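PDB 6RIW: ORF10 from Moritella marina, which probably carries out chain-elongating condensation in polyunsaturated fatty acid synthesis, this piece being the ketosynthase–chain length factor didomain of a longer synthase protein. Local coordinates for residues M1-V6 and Y282-G287; A5-A10 and M265-R270; E113-I118 and A215-A220; A197-S202 and A373-M378; K380-L385 and L447-P452. All coordinates share one frame; numbering follows the deposited sequence.

Contact 1: residues M1-V6 and Y282-G287; sequences MENIAV and YAIIKG. With MG (magnesium ion), chain B.
The Tyr282 ring turns its edge to Val6: Val6 O lies in the ring plane, 3.7 Å from Tyr282 CD1, and the same oxygen accepts the Tyr282 N-H over 2.8 Å. His280 packs edge-to-face with this ring, and Tyr282 OH is hydrogen-bonded to Asp103. The other flat group, the amide of Asn3, has Ile284 CG2 at 3.6 Å from its CG, while the methylene carbon Lys286 CD stands 3.3 Å from Asn3 OD1. Lys286 CB points away from segment 1-6, and the bend at chi2 (70°) turns CD back toward Asn3. The polar ends go elsewhere: Asn3 ND2 to Gln271, Lys286 NZ to Ala318 O.

Between these two ends runs an antiparallel ladder. Ile4 and Ile285 form a hydrogen-bonded pair, with Ile285 N to Ile4 O at 2.8 Å and a longer but almost straight return bond (176°) from Ile4 N. Val6 CG2 touches Ile285 CD1 on the face that also carries Ile4, the side covered by helix 198-211. Ala5 and Ile284 point to the opposite face.

Just beyond the ladder sits a magnesium ion, bound by Met1 O at 2.3 Å, Lys286 O at 2.2 Å and a water at 2.4 Å that also lies close to Glu2 O and Ile285 O. Lys286 and Gly287 together face Val448 in a classic beta bulge, so one metal-binding carbonyl belongs to that bulge. Both protein ligands are backbone oxygens, neither being a side chain; the ion therefore ties the N-terminal residue to strand 283-287, and it would polarise both carbonyls and the bound water.

Contact 2: residues A5-A10 and M265-R270; sequences AVVGIA and MMVLKR
Six backbone hydrogen bonds join Ala5-Ala10 to Met265-Arg270 as antiparallel strands. Ala5 pairs with Lys269 at one end and Ala10 with Met265 at the other, each through two bonds. The middle is irregular: Val7 and Gly8 both face Val267, a classic beta bulge. Val7 N reaches Val267 O at 2.8 Å, and Val267 N returns to Gly8 O at 2.9 Å from well above the carbonyl plane (36° out of it). Gly8 O also receives a CA-H contact from Met266 CA at 3.3 Å.

Most apolar contacts lie on the face of Val6, Ile9, Met266 and Leu268. Val6 straddles two neighbours, its CG1 meeting Met266 CG at 4.0 Å and its CG2 lying beside Leu268 CD2 at 3.8 Å. Ile9 CG1 runs alongside Met266 CG at 4.2 Å. At the bulge, separately, Val7 and Val267 cross at about a right angle, Val7 CG2 touching Val267 CG1 at 3.7 Å; Val7 CG2 stands between its own backbone N and carbonyl carbon. Gly8, with no side chain, has Val267 CG2 at 4.1 Å from its CA.

Of the charged groups, Lys269 NZ makes salt bridges to Asp277 and Asp279. Strand 217-224 continues the sheet past Met266 and Leu268, which bond to Ala220 and Met218. Met382 of helix 374-387 packs on Val6, Ile9 and Met266, while helix 88-104 lies against Ala10 and Met265 on the other face.

Contact 3: residues E113-I118 and A215-A220; sequences ENCGVI and ANMMLA
Cys115-Ile118 and Met217-Ala220 pair as parallel strands of a sheet in the thiolase-like fold of the ketosynthase half, with Cys115, Gly116, Val117 and Ile118 opposite Met217, Met218, Leu219 and Ala220.

Backbone bonds zip the pair together. Asn114 O starts the ladder by accepting two N-H groups, Asn216 N at 2.9 Å and, by a longer, more bent bond, Met217 N. Gly116 then bonds both ways: its N gives to Met217 O, and its O takes Leu219 N at 2.8 Å in a nearly straight bond (174°). Ile118 N to Leu219 O follows at 3.0 Å. CA-H contacts from Cys115 to Met217 O and from Val117 to Leu219 O fill in between them.

Apolar contacts lie on both faces. On one, Cys115 SG rests 3.8 Å from Met217 CG, and Val117 CG2 touches Leu219 CB at 3.8 Å. Val267 of strand 259-270 packs against both Met217 and Leu219 there. On the other, Met218 lies over Gly116 and reaches on to Ile118. Its SD sits over Gly116 CA at 3.5 Å, and the bend at chi3 (-67°) swings CE on toward Ile118 CG1 at 3.8 Å. Ala206 of helix 198-211 touches this methionine.

The polar side-chain contact is at the exposed end, where Asn114 and Asn216 lie side by side with their amide planes 57° apart. Arg270 holds Asn216 OD1, and one water bridges the pair, donating to Asn114 OD1 and accepting from Asn216 ND2 at 3.2 Å.

Contact 4: residues A197-S202 and A373-M378; sequences ASSCYS and AGMPGM
Ser199 lays its CB against the backbone of Gly374, 3.6 Å from Gly374 CA, at the start of the other helix. With OG anti to its own carbonyl carbon (chi1 -64°), the hydroxyl comes within 3.5 Å of Met375 CG and bonds to Thr371 O just upstream. Met375, bent at chi2 and chi3, brings its SD to 3.7 Å from Ser199 CB. A turn later Met378 reaches back across: its CE sits 3.7 Å from Ser199 O, and its SD meets Cys200 SG at 3.8 Å, sulfur against sulfur.

One water joins the two segments, accepting from Ser199 N at 3.0 Å and from Gly374 N at 2.9 Å, so a single oxygen takes an N-H from each. Gly374, lacking a side chain, lets the helices come this close at their first turns, although the short axes approach no nearer than 8.9 Å, with 67° between their directions.

By analogy with other ketosynthases, helix 198-211 is probably the one that follows the nucleophilic cysteine, which would put this contact near the condensation site. Strand 443-450 flanks it, Ala445 touching Cys200 and Leu447 touching Met378; from strand 432-439, Val437 packs on Cys200 and Val435 on Met378.

Contact 5: residues K380-L385 and L447-P452; sequences KAMLAL and LVLQQP
Helix 380-385 lies over strand 447-450 where Ala381, Met382 and Leu385 meet Leu449. The short axes run 8.8 Å apart with 24° between their directions, so helix and strand advance nearly the same way. The backbones draw together toward the C-terminal end: the CA atoms of Met382 and Leu449 are 7.3 Å apart, those of Leu385 and Gln451 5.0 Å.

Leu449 is the central side chain, its CB directed toward the helix. Its CD1 touches two consecutive helix residues, 4.0 Å from Ala381 CB and 3.9 Å from Met382 CG, with the extended Met382 chain passing it at about a right angle. One turn on, Leu385 also crosses Leu449 at about a right angle and presses its CD1 on Leu449 CB at 3.5 Å. Its other methyl, CD2, reaches Gln451 N at 4.0 Å, so the two branches touch successive points at the end of the strand. Gln451 CB lies 3.8 Å from Leu385 O, while its CG sits between its own backbone N and carbonyl carbon (chi1 60°); the amide beyond leads away, and OE1 accepts from Arg431 N.

Val435 of strand 432-439 packs on both Ala381 and Leu449, and Ile285 of strand 283-292 adjoins Leu449. An apolar helix face laid along a strand in this manner is the alpha/beta layering of the thiolase-like fold, here in the C-terminal part of the ketosynthase half.

Contacts 1, 2, 3 and 5 share a run of neighbouring strands: 443-450, 283-292, 4-12, 259-270, 217-224 and 115-120. Contacts 1 and 2 have Ala5 and Val6 in common, with centres about 9 Å apart; contact 5 is equally far from contact 1 and joined to it by bonds such as Lys286 N to Val448 O at 2.8 Å. Contact 3 continues from contact 2 through Leu268 N to Met218 O. Helix 374-387, used by contacts 4 and 5, packs on the strands: Met382 SD meets Val6 CG2 at 3.8 Å, and Met375 touches contacts 2 and 3. Contact 4, probably nearest the condensation site, is about 15 Å centre to centre from contact 1, which holds the magnesium.

Contact 1: residues M1-V6 and Y282-G287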
# COMPACT_ATOMS: atom_id res chain seq x y z
N MET A 1 7.00 23.03 -14.72
CA MET A 1 6.80 22.27 -15.95
C MET A 1 5.40 22.51 -16.53
O MET A 1 4.61 23.27 -15.97
CB MET A 1 7.06 20.78 -15.70
CG MET A 1 8.56 20.52 -15.47
SD MET A 1 9.01 18.81 -15.07
CE MET A 1 9.25 18.97 -13.31
N GLU A 2 5.11 21.90 -17.68
CA GLU A 2 3.92 22.24 -18.45
C GLU A 2 2.63 22.06 -17.65
O GLU A 2 2.48 21.11 -16.88
CB GLU A 2 3.86 21.38 -19.71
CG GLU A 2 2.71 21.73 -20.61
CD GLU A 2 2.63 20.85 -21.82
OE1 GLU A 2 3.50 19.95 -21.95
OE2 GLU A 2 1.71 21.05 -22.64
N ASN A 3 1.69 23.00 -17.84
CA ASN A 3 0.31 22.84 -17.38
C ASN A 3 -0.23 21.45 -17.67
O ASN A 3 -0.13 20.95 -18.80
CB ASN A 3 -0.59 23.86 -18.08
CG ASN A 3 -0.44 25.26 -17.52
OD1 ASN A 3 0.14 25.47 -16.44
ND2 ASN A 3 -0.98 26.24 -18.24
N ILE A 4 -0.85 20.83 -16.66
CA ILE A 4 -1.57 19.57 -16.82
C ILE A 4 -3.06 19.88 -16.76
O ILE A 4 -3.53 20.58 -15.86
CB ILE A 4 -1.17 18.56 -15.73
CG1 ILE A 4 0.33 18.27 -15.81
CG2 ILE A 4 -2.01 17.28 -15.88
CD1 ILE A 4 0.77 17.66 -17.16
N ALA A 5 -3.81 19.36 -17.73
CA ALA A 5 -5.26 19.52 -17.79
C ALA A 5 -5.93 18.29 -17.18
O ALA A 5 -5.55 17.16 -17.49
CB ALA A 5 -5.74 19.70 -19.22
N VAL A 6 -6.90 18.53 -16.30
CA VAL A 6 -7.83 17.50 -15.85
C VAL A 6 -8.97 17.41 -16.85
O VAL A 6 -9.74 18.37 -17.01
CB VAL A 6 -8.36 17.81 -14.44
CG1 VAL A 6 -9.23 16.64 -13.94
CG2 VAL A 6 -7.20 18.12 -13.50
N TYR A 282 -11.49 20.53 -16.98
CA TYR A 282 -12.12 20.92 -15.72
C TYR A 282 -11.30 21.96 -14.98
O TYR A 282 -11.84 22.84 -14.30
CB TYR A 282 -12.30 19.71 -14.81
CG TYR A 282 -13.44 18.79 -15.17
CD1 TYR A 282 -13.25 17.75 -16.05
CD2 TYR A 282 -14.69 18.96 -14.60
CE1 TYR A 282 -14.26 16.89 -16.36
CE2 TYR A 282 -15.73 18.10 -14.92
CZ TYR A 282 -15.50 17.07 -15.80
OH TYR A 282 -16.52 16.20 -16.12
N ALA A 283 -9.98 21.83 -15.05
CA ALA A 283 -9.10 22.70 -14.29
C ALA A 283 -7.69 22.44 -14.78
O ALA A 283 -7.43 21.44 -15.47
CB ALA A 283 -9.20 22.47 -12.78
N ILE A 284 -6.78 23.34 -14.42
CA ILE A 284 -5.37 23.22 -14.73
C ILE A 284 -4.62 22.94 -13.43
O ILE A 284 -4.83 23.63 -12.42
CB ILE A 284 -4.83 24.51 -15.39
CG1 ILE A 284 -5.54 24.80 -16.73
CG2 ILE A 284 -3.30 24.45 -15.51
CD1 ILE A 284 -5.08 23.98 -17.92
N ILE A 285 -3.78 21.90 -13.44
CA ILE A 285 -2.84 21.68 -12.36
C ILE A 285 -1.59 22.49 -12.71
O ILE A 285 -0.88 22.17 -13.67
CB ILE A 285 -2.53 20.19 -12.15
CG1 ILE A 285 -3.82 19.42 -11.82
CG2 ILE A 285 -1.52 20.03 -11.02
CD1 ILE A 285 -3.66 17.91 -11.84
N LYS A 286 -1.37 23.57 -11.96
CA LYS A 286 -0.29 24.50 -12.27
C LYS A 286 1.03 24.01 -11.72
O LYS A 286 2.09 24.29 -12.30
CB LYS A 286 -0.62 25.88 -11.70
CG LYS A 286 0.21 27.03 -12.28
CD LYS A 286 -0.16 27.33 -13.74
CE LYS A 286 0.81 28.34 -14.36
NZ LYS A 286 2.25 27.97 -14.07
N GLY A 287 0.98 23.28 -10.61
CA GLY A 287 2.19 22.74 -10.02
C GLY A 287 1.85 22.10 -8.69
O GLY A 287 0.68 22.01 -8.30
MG MG B . 3.34 23.82 -14.07
O HOH W 1 1.97 21.85 -14.25

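Contact 2: residues A5-A10 and M265-R270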
# COMPACT_ATOMS: atom_id res chain seq x y z
N ALA A 5 -3.81 19.36 -17.73
CA ALA A 5 -5.26 19.52 -17.79
C ALA A 5 -5.93 18.29 -17.18
O ALA A 5 -5.55 17.16 -17.49
CB ALA A 5 -5.74 19.70 -19.22
N VAL A 6 -6.90 18.53 -16.30
CA VAL A 6 -7.83 17.50 -15.85
C VAL A 6 -8.97 17.41 -16.85
O VAL A 6 -9.74 18.37 -17.01
CB VAL A 6 -8.36 17.81 -14.44
CG1 VAL A 6 -9.23 16.64 -13.94
CG2 VAL A 6 -7.20 18.12 -13.50
N VAL A 7 -9.10 16.27 -17.53
CA VAL A 7 -10.07 16.14 -18.61
C VAL A 7 -11.16 15.14 -18.31
O VAL A 7 -12.06 14.94 -19.14
CB VAL A 7 -9.37 15.80 -19.94
CG1 VAL A 7 -8.33 16.87 -20.27
CG2 VAL A 7 -8.71 14.40 -19.89
N GLY A 8 -11.15 14.52 -17.13
CA GLY A 8 -12.21 13.60 -16.75
C GLY A 8 -12.16 13.38 -15.26
O GLY A 8 -11.07 13.38 -14.68
N ILE A 9 -13.32 13.24 -14.61
CA ILE A 9 -13.40 13.08 -13.16
C ILE A 9 -14.49 12.07 -12.84
O ILE A 9 -15.53 12.04 -13.51
CB ILE A 9 -13.71 14.41 -12.44
CG1 ILE A 9 -12.74 15.51 -12.85
CG2 ILE A 9 -13.69 14.23 -10.92
CD1 ILE A 9 -12.86 16.79 -12.03
N ALA A 10 -14.26 11.26 -11.80
CA ALA A 10 -15.32 10.39 -11.30
C ALA A 10 -15.16 10.21 -9.80
O ALA A 10 -14.06 10.33 -9.25
CB ALA A 10 -15.32 9.05 -12.02
N MET A 265 -11.32 9.06 -9.23
CA MET A 265 -10.36 8.95 -10.32
C MET A 265 -10.40 10.21 -11.18
O MET A 265 -11.48 10.75 -11.44
CB MET A 265 -10.65 7.72 -11.20
CG MET A 265 -9.51 7.33 -12.14
SD MET A 265 -8.00 6.70 -11.33
CE MET A 265 -8.64 5.28 -10.40
N MET A 266 -9.23 10.64 -11.65
CA MET A 266 -9.14 11.75 -12.59
C MET A 266 -8.31 11.33 -13.81
O MET A 266 -7.41 10.50 -13.70
CB MET A 266 -8.48 12.95 -11.95
CG MET A 266 -9.40 13.79 -11.08
SD MET A 266 -8.37 14.66 -9.87
CE MET A 266 -6.89 14.86 -10.85
N VAL A 267 -8.62 11.93 -14.96
CA VAL A 267 -7.89 11.70 -16.21
C VAL A 267 -7.07 12.95 -16.51
O VAL A 267 -7.63 14.05 -16.56
CB VAL A 267 -8.83 11.38 -17.39
CG1 VAL A 267 -8.01 11.03 -18.62
CG2 VAL A 267 -9.80 10.27 -17.04
N LEU A 268 -5.76 12.78 -16.70
CA LEU A 268 -4.82 13.88 -16.87
C LEU A 268 -4.12 13.83 -18.23
O LEU A 268 -3.70 12.76 -18.68
CB LEU A 268 -3.73 13.86 -15.78
CG LEU A 268 -4.20 13.77 -14.34
CD1 LEU A 268 -3.00 13.77 -13.39
CD2 LEU A 268 -5.13 14.93 -14.01
N LYS A 269 -3.95 15.00 -18.84
CA LYS A 269 -3.15 15.13 -20.06
C LYS A 269 -2.35 16.42 -19.99
O LYS A 269 -2.73 17.36 -19.28
CB LYS A 269 -4.02 15.13 -21.34
CG LYS A 269 -4.64 13.76 -21.68
CD LYS A 269 -5.73 13.89 -22.76
CE LYS A 269 -5.14 14.28 -24.12
NZ LYS A 269 -6.09 13.98 -25.25
N ARG A 270 -1.23 16.47 -20.70
CA ARG A 270 -0.54 17.74 -20.89
C ARG A 270 -1.50 18.71 -21.58
O ARG A 270 -2.26 18.32 -22.46
CB ARG A 270 0.75 17.54 -21.72
CG ARG A 270 1.82 16.69 -21.00
CD ARG A 270 3.06 16.41 -21.86
NE ARG A 270 2.70 15.64 -23.05
CZ ARG A 270 2.78 14.32 -23.14
NH1 ARG A 270 2.39 13.71 -24.25
NH2 ARG A 270 3.24 13.59 -22.13

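Contact 3: residues E113-I118 and A215-A220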
# COMPACT_ATOMS: atom_id res chain seq x y z
N GLU A 113 -3.46 2.97 -25.19
CA GLU A 113 -2.16 2.31 -25.30
C GLU A 113 -1.06 3.11 -24.61
O GLU A 113 -0.09 2.52 -24.12
CB GLU A 113 -1.82 2.09 -26.77
CG GLU A 113 -0.56 1.27 -26.99
CD GLU A 113 -0.57 0.56 -28.34
OE1 GLU A 113 -1.16 1.11 -29.31
OE2 GLU A 113 0.02 -0.55 -28.43
N ASN A 114 -1.19 4.42 -24.55
CA ASN A 114 -0.19 5.26 -23.90
C ASN A 114 -0.73 5.92 -22.64
O ASN A 114 -0.33 7.04 -22.30
CB ASN A 114 0.33 6.29 -24.89
CG ASN A 114 1.05 5.64 -26.04
OD1 ASN A 114 0.62 5.74 -27.19
ND2 ASN A 114 2.12 4.93 -25.74
N CYS A 115 -1.64 5.24 -21.94
CA CYS A 115 -2.21 5.73 -20.69
C CYS A 115 -1.77 4.82 -19.54
O CYS A 115 -1.84 3.59 -19.67
CB CYS A 115 -3.74 5.76 -20.76
SG CYS A 115 -4.59 6.50 -19.34
N GLY A 116 -1.31 5.42 -18.44
CA GLY A 116 -0.97 4.69 -17.24
C GLY A 116 -1.96 4.99 -16.13
O GLY A 116 -2.92 5.74 -16.31
N VAL A 117 -1.72 4.38 -14.96
CA VAL A 117 -2.59 4.62 -13.80
C VAL A 117 -1.77 4.52 -12.52
O VAL A 117 -0.97 3.60 -12.36
CB VAL A 117 -3.81 3.68 -13.76
CG1 VAL A 117 -3.40 2.20 -13.91
CG2 VAL A 117 -4.63 3.92 -12.48
N ILE A 118 -1.93 5.50 -11.63
CA ILE A 118 -1.34 5.46 -10.29
C ILE A 118 -2.47 5.55 -9.27
O ILE A 118 -3.28 6.48 -9.30
CB ILE A 118 -0.31 6.59 -10.07
CG1 ILE A 118 0.84 6.45 -11.08
CG2 ILE A 118 0.24 6.55 -8.65
CD1 ILE A 118 1.82 7.63 -11.08
N ALA A 215 4.18 8.67 -20.43
CA ALA A 215 2.81 8.44 -20.85
C ALA A 215 2.31 9.70 -21.56
O ALA A 215 2.89 10.78 -21.40
CB ALA A 215 1.90 8.11 -19.66
N ASN A 216 1.24 9.53 -22.33
CA ASN A 216 0.53 10.65 -22.96
C ASN A 216 -0.82 10.92 -22.31
O ASN A 216 -1.43 11.95 -22.60
CB ASN A 216 0.35 10.40 -24.46
CG ASN A 216 1.68 10.31 -25.19
OD1 ASN A 216 2.66 10.95 -24.80
ND2 ASN A 216 1.72 9.48 -26.23
N MET A 217 -1.27 10.03 -21.44
CA MET A 217 -2.45 10.22 -20.62
C MET A 217 -2.19 9.46 -19.33
O MET A 217 -1.47 8.45 -19.34
CB MET A 217 -3.71 9.71 -21.34
CG MET A 217 -5.04 10.02 -20.65
SD MET A 217 -6.46 9.46 -21.64
CE MET A 217 -5.65 8.76 -23.09
N MET A 218 -2.73 9.96 -18.22
CA MET A 218 -2.63 9.23 -16.96
C MET A 218 -3.96 9.24 -16.23
O MET A 218 -4.65 10.26 -16.16
CB MET A 218 -1.55 9.84 -16.03
CG MET A 218 -0.11 9.58 -16.45
SD MET A 218 0.36 7.84 -16.44
CE MET A 218 0.29 7.47 -14.66
N LEU A 219 -4.31 8.09 -15.64
CA LEU A 219 -5.33 8.01 -14.60
C LEU A 219 -4.66 8.17 -13.24
O LEU A 219 -3.61 7.57 -12.98
CB LEU A 219 -6.07 6.67 -14.66
CG LEU A 219 -7.07 6.42 -15.78
CD1 LEU A 219 -7.57 4.99 -15.70
CD2 LEU A 219 -8.23 7.36 -15.68
N ALA A 220 -5.23 9.01 -12.40
CA ALA A 220 -4.72 9.16 -11.05
C ALA A 220 -5.90 9.20 -10.09
O ALA A 220 -6.87 9.94 -10.30
CB ALA A 220 -3.87 10.43 -10.88
O HOH W 2 -1.06 8.41 -27.36

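Contact 4: residues A197-S202 and A373-M378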
# COMPACT_ATOMS: atom_id res chain seq x y z
N ALA A 197 -2.46 11.36 2.46
CA ALA A 197 -2.03 12.17 1.33
C ALA A 197 -1.95 11.38 0.02
O ALA A 197 -1.54 11.95 -1.00
CB ALA A 197 -0.65 12.79 1.63
N SER A 198 -2.34 10.10 0.03
CA SER A 198 -2.10 9.24 -1.13
C SER A 198 -2.78 9.76 -2.40
O SER A 198 -2.23 9.57 -3.49
CB SER A 198 -2.58 7.81 -0.87
OG SER A 198 -2.01 7.29 0.32
N SER A 199 -3.96 10.38 -2.29
CA SER A 199 -4.64 10.87 -3.50
C SER A 199 -3.82 11.94 -4.20
O SER A 199 -3.71 11.95 -5.44
CB SER A 199 -6.03 11.41 -3.16
OG SER A 199 -6.89 10.40 -2.66
N CYS A 200 -3.25 12.87 -3.45
CA CYS A 200 -2.47 13.92 -4.09
C CYS A 200 -1.08 13.46 -4.46
O CYS A 200 -0.51 14.00 -5.42
CB CYS A 200 -2.41 15.15 -3.19
SG CYS A 200 -4.10 15.78 -2.87
N TYR A 201 -0.51 12.50 -3.73
CA TYR A 201 0.70 11.84 -4.22
C TYR A 201 0.47 11.21 -5.59
O TYR A 201 1.31 11.33 -6.49
CB TYR A 201 1.17 10.79 -3.21
CG TYR A 201 2.10 11.38 -2.16
CD1 TYR A 201 1.64 12.32 -1.25
CD2 TYR A 201 3.44 11.01 -2.10
CE1 TYR A 201 2.47 12.88 -0.29
CE2 TYR A 201 4.30 11.57 -1.15
CZ TYR A 201 3.80 12.51 -0.25
OH TYR A 201 4.62 13.07 0.70
N SER A 202 -0.64 10.49 -5.75
CA SER A 202 -0.93 9.85 -7.03
C SER A 202 -1.07 10.87 -8.16
O SER A 202 -0.54 10.67 -9.27
CB SER A 202 -2.20 9.00 -6.93
OG SER A 202 -2.01 7.99 -5.96
N ALA A 373 -8.82 10.46 0.72
CA ALA A 373 -9.32 11.73 1.27
C ALA A 373 -9.08 12.89 0.32
O ALA A 373 -9.88 13.83 0.27
CB ALA A 373 -8.67 12.02 2.63
N GLY A 374 -7.96 12.88 -0.40
CA GLY A 374 -7.71 13.97 -1.32
C GLY A 374 -8.66 14.01 -2.49
O GLY A 374 -8.82 15.08 -3.10
N MET A 375 -9.29 12.89 -2.84
CA MET A 375 -10.16 12.89 -4.03
C MET A 375 -11.34 13.85 -3.89
O MET A 375 -11.52 14.70 -4.78
CB MET A 375 -10.62 11.46 -4.35
CG MET A 375 -9.53 10.49 -4.93
SD MET A 375 -8.30 11.18 -6.03
CE MET A 375 -9.27 11.43 -7.50
N PRO A 376 -12.18 13.79 -2.84
CA PRO A 376 -13.25 14.80 -2.74
C PRO A 376 -12.73 16.22 -2.58
O PRO A 376 -13.36 17.16 -3.07
CB PRO A 376 -14.06 14.35 -1.51
CG PRO A 376 -13.12 13.50 -0.71
CD PRO A 376 -12.25 12.82 -1.72
N GLY A 377 -11.59 16.39 -1.90
CA GLY A 377 -11.01 17.72 -1.79
C GLY A 377 -10.64 18.30 -3.14
O GLY A 377 -11.02 19.43 -3.47
N MET A 378 -9.90 17.53 -3.94
CA MET A 378 -9.52 18.01 -5.27
C MET A 378 -10.74 18.18 -6.16
O MET A 378 -10.80 19.12 -6.97
CB MET A 378 -8.51 17.06 -5.93
CG MET A 378 -7.15 17.03 -5.27
SD MET A 378 -5.96 16.00 -6.18
CE MET A 378 -6.52 14.35 -5.70
O HOH W 3 -5.60 11.27 0.07

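Contact 5: residues K380-L385 and L447-P452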
# COMPACT_ATOMS: atom_id res chain seq x y z
N LYS A 380 -13.85 18.95 -5.23
CA LYS A 380 -14.50 20.18 -4.78
C LYS A 380 -13.78 21.41 -5.32
O LYS A 380 -14.41 22.35 -5.83
CB LYS A 380 -14.53 20.20 -3.25
CG LYS A 380 -15.11 21.48 -2.62
CD LYS A 380 -15.22 21.33 -1.11
CE LYS A 380 -15.36 22.69 -0.42
NZ LYS A 380 -15.05 22.58 1.05
N ALA A 381 -12.45 21.43 -5.22
CA ALA A 381 -11.70 22.61 -5.65
C ALA A 381 -11.78 22.80 -7.16
O ALA A 381 -11.96 23.93 -7.64
CB ALA A 381 -10.25 22.52 -5.18
N MET A 382 -11.64 21.71 -7.93
CA MET A 382 -11.70 21.85 -9.38
C MET A 382 -13.09 22.26 -9.85
O MET A 382 -13.22 23.04 -10.80
CB MET A 382 -11.29 20.55 -10.07
CG MET A 382 -9.84 20.20 -9.85
SD MET A 382 -9.47 18.56 -10.48
CE MET A 382 -7.89 18.29 -9.64
N LEU A 383 -14.15 21.74 -9.21
CA LEU A 383 -15.49 22.17 -9.59
C LEU A 383 -15.74 23.61 -9.17
O LEU A 383 -16.41 24.36 -9.88
CB LEU A 383 -16.55 21.24 -9.00
CG LEU A 383 -16.61 19.84 -9.66
CD1 LEU A 383 -17.66 18.95 -8.98
CD2 LEU A 383 -16.85 19.92 -11.16
N ALA A 384 -15.21 24.01 -8.01
CA ALA A 384 -15.37 25.39 -7.55
C ALA A 384 -14.64 26.36 -8.46
O ALA A 384 -15.14 27.47 -8.72
CB ALA A 384 -14.85 25.52 -6.12
N LEU A 385 -13.45 25.98 -8.94
CA LEU A 385 -12.70 26.83 -9.87
C LEU A 385 -13.45 27.01 -11.18
O LEU A 385 -13.42 28.10 -11.77
CB LEU A 385 -11.31 26.24 -10.12
CG LEU A 385 -10.27 26.47 -9.03
CD1 LEU A 385 -9.11 25.43 -9.13
CD2 LEU A 385 -9.73 27.88 -9.07
N LEU A 447 -1.13 20.89 -3.92
CA LEU A 447 -1.29 21.08 -5.35
C LEU A 447 -1.85 22.47 -5.60
O LEU A 447 -2.71 22.94 -4.84
CB LEU A 447 -2.22 20.03 -5.96
CG LEU A 447 -1.72 18.59 -5.91
CD1 LEU A 447 -2.79 17.66 -6.46
CD2 LEU A 447 -0.40 18.46 -6.68
N VAL A 448 -1.35 23.13 -6.64
CA VAL A 448 -1.81 24.46 -7.03
C VAL A 448 -2.64 24.31 -8.30
O VAL A 448 -2.16 23.81 -9.32
CB VAL A 448 -0.63 25.42 -7.25
CG1 VAL A 448 -1.15 26.85 -7.52
CG2 VAL A 448 0.27 25.40 -6.04
N LEU A 449 -3.92 24.71 -8.22
CA LEU A 449 -4.87 24.53 -9.30
C LEU A 449 -5.38 25.89 -9.78
O LEU A 449 -5.52 26.83 -8.98
CB LEU A 449 -6.07 23.69 -8.86
CG LEU A 449 -5.78 22.47 -8.00
CD1 LEU A 449 -7.10 21.84 -7.56
CD2 LEU A 449 -4.95 21.50 -8.84
N GLN A 450 -5.69 25.97 -11.07
CA GLN A 450 -6.24 27.19 -11.64
C GLN A 450 -7.43 26.85 -12.52
O GLN A 450 -7.59 25.73 -13.00
CB GLN A 450 -5.17 27.95 -12.45
CG GLN A 450 -4.11 28.59 -11.56
CD GLN A 450 -3.10 29.42 -12.35
OE1 GLN A 450 -2.90 29.21 -13.55
NE2 GLN A 450 -2.45 30.35 -11.67
N GLN A 451 -8.27 27.87 -12.75
CA GLN A 451 -9.45 27.69 -13.57
C GLN A 451 -9.06 27.19 -14.95
O GLN A 451 -7.94 27.42 -15.41
CB GLN A 451 -10.23 29.00 -13.67
CG GLN A 451 -9.45 30.15 -14.29
CD GLN A 451 -10.25 31.44 -14.31
OE1 GLN A 451 -9.94 32.38 -13.57
NE2 GLN A 451 -11.30 31.48 -15.12
N PRO A 452 -9.95 26.46 -15.63
CA PRO A 452 -9.60 25.92 -16.94
C PRO A 452 -9.40 27.02 -17.96
O PRO A 452 -10.03 28.08 -17.89
CB PRO A 452 -10.81 25.05 -17.31
CG PRO A 452 -11.92 25.57 -16.48
CD PRO A 452 -11.31 26.06 -15.21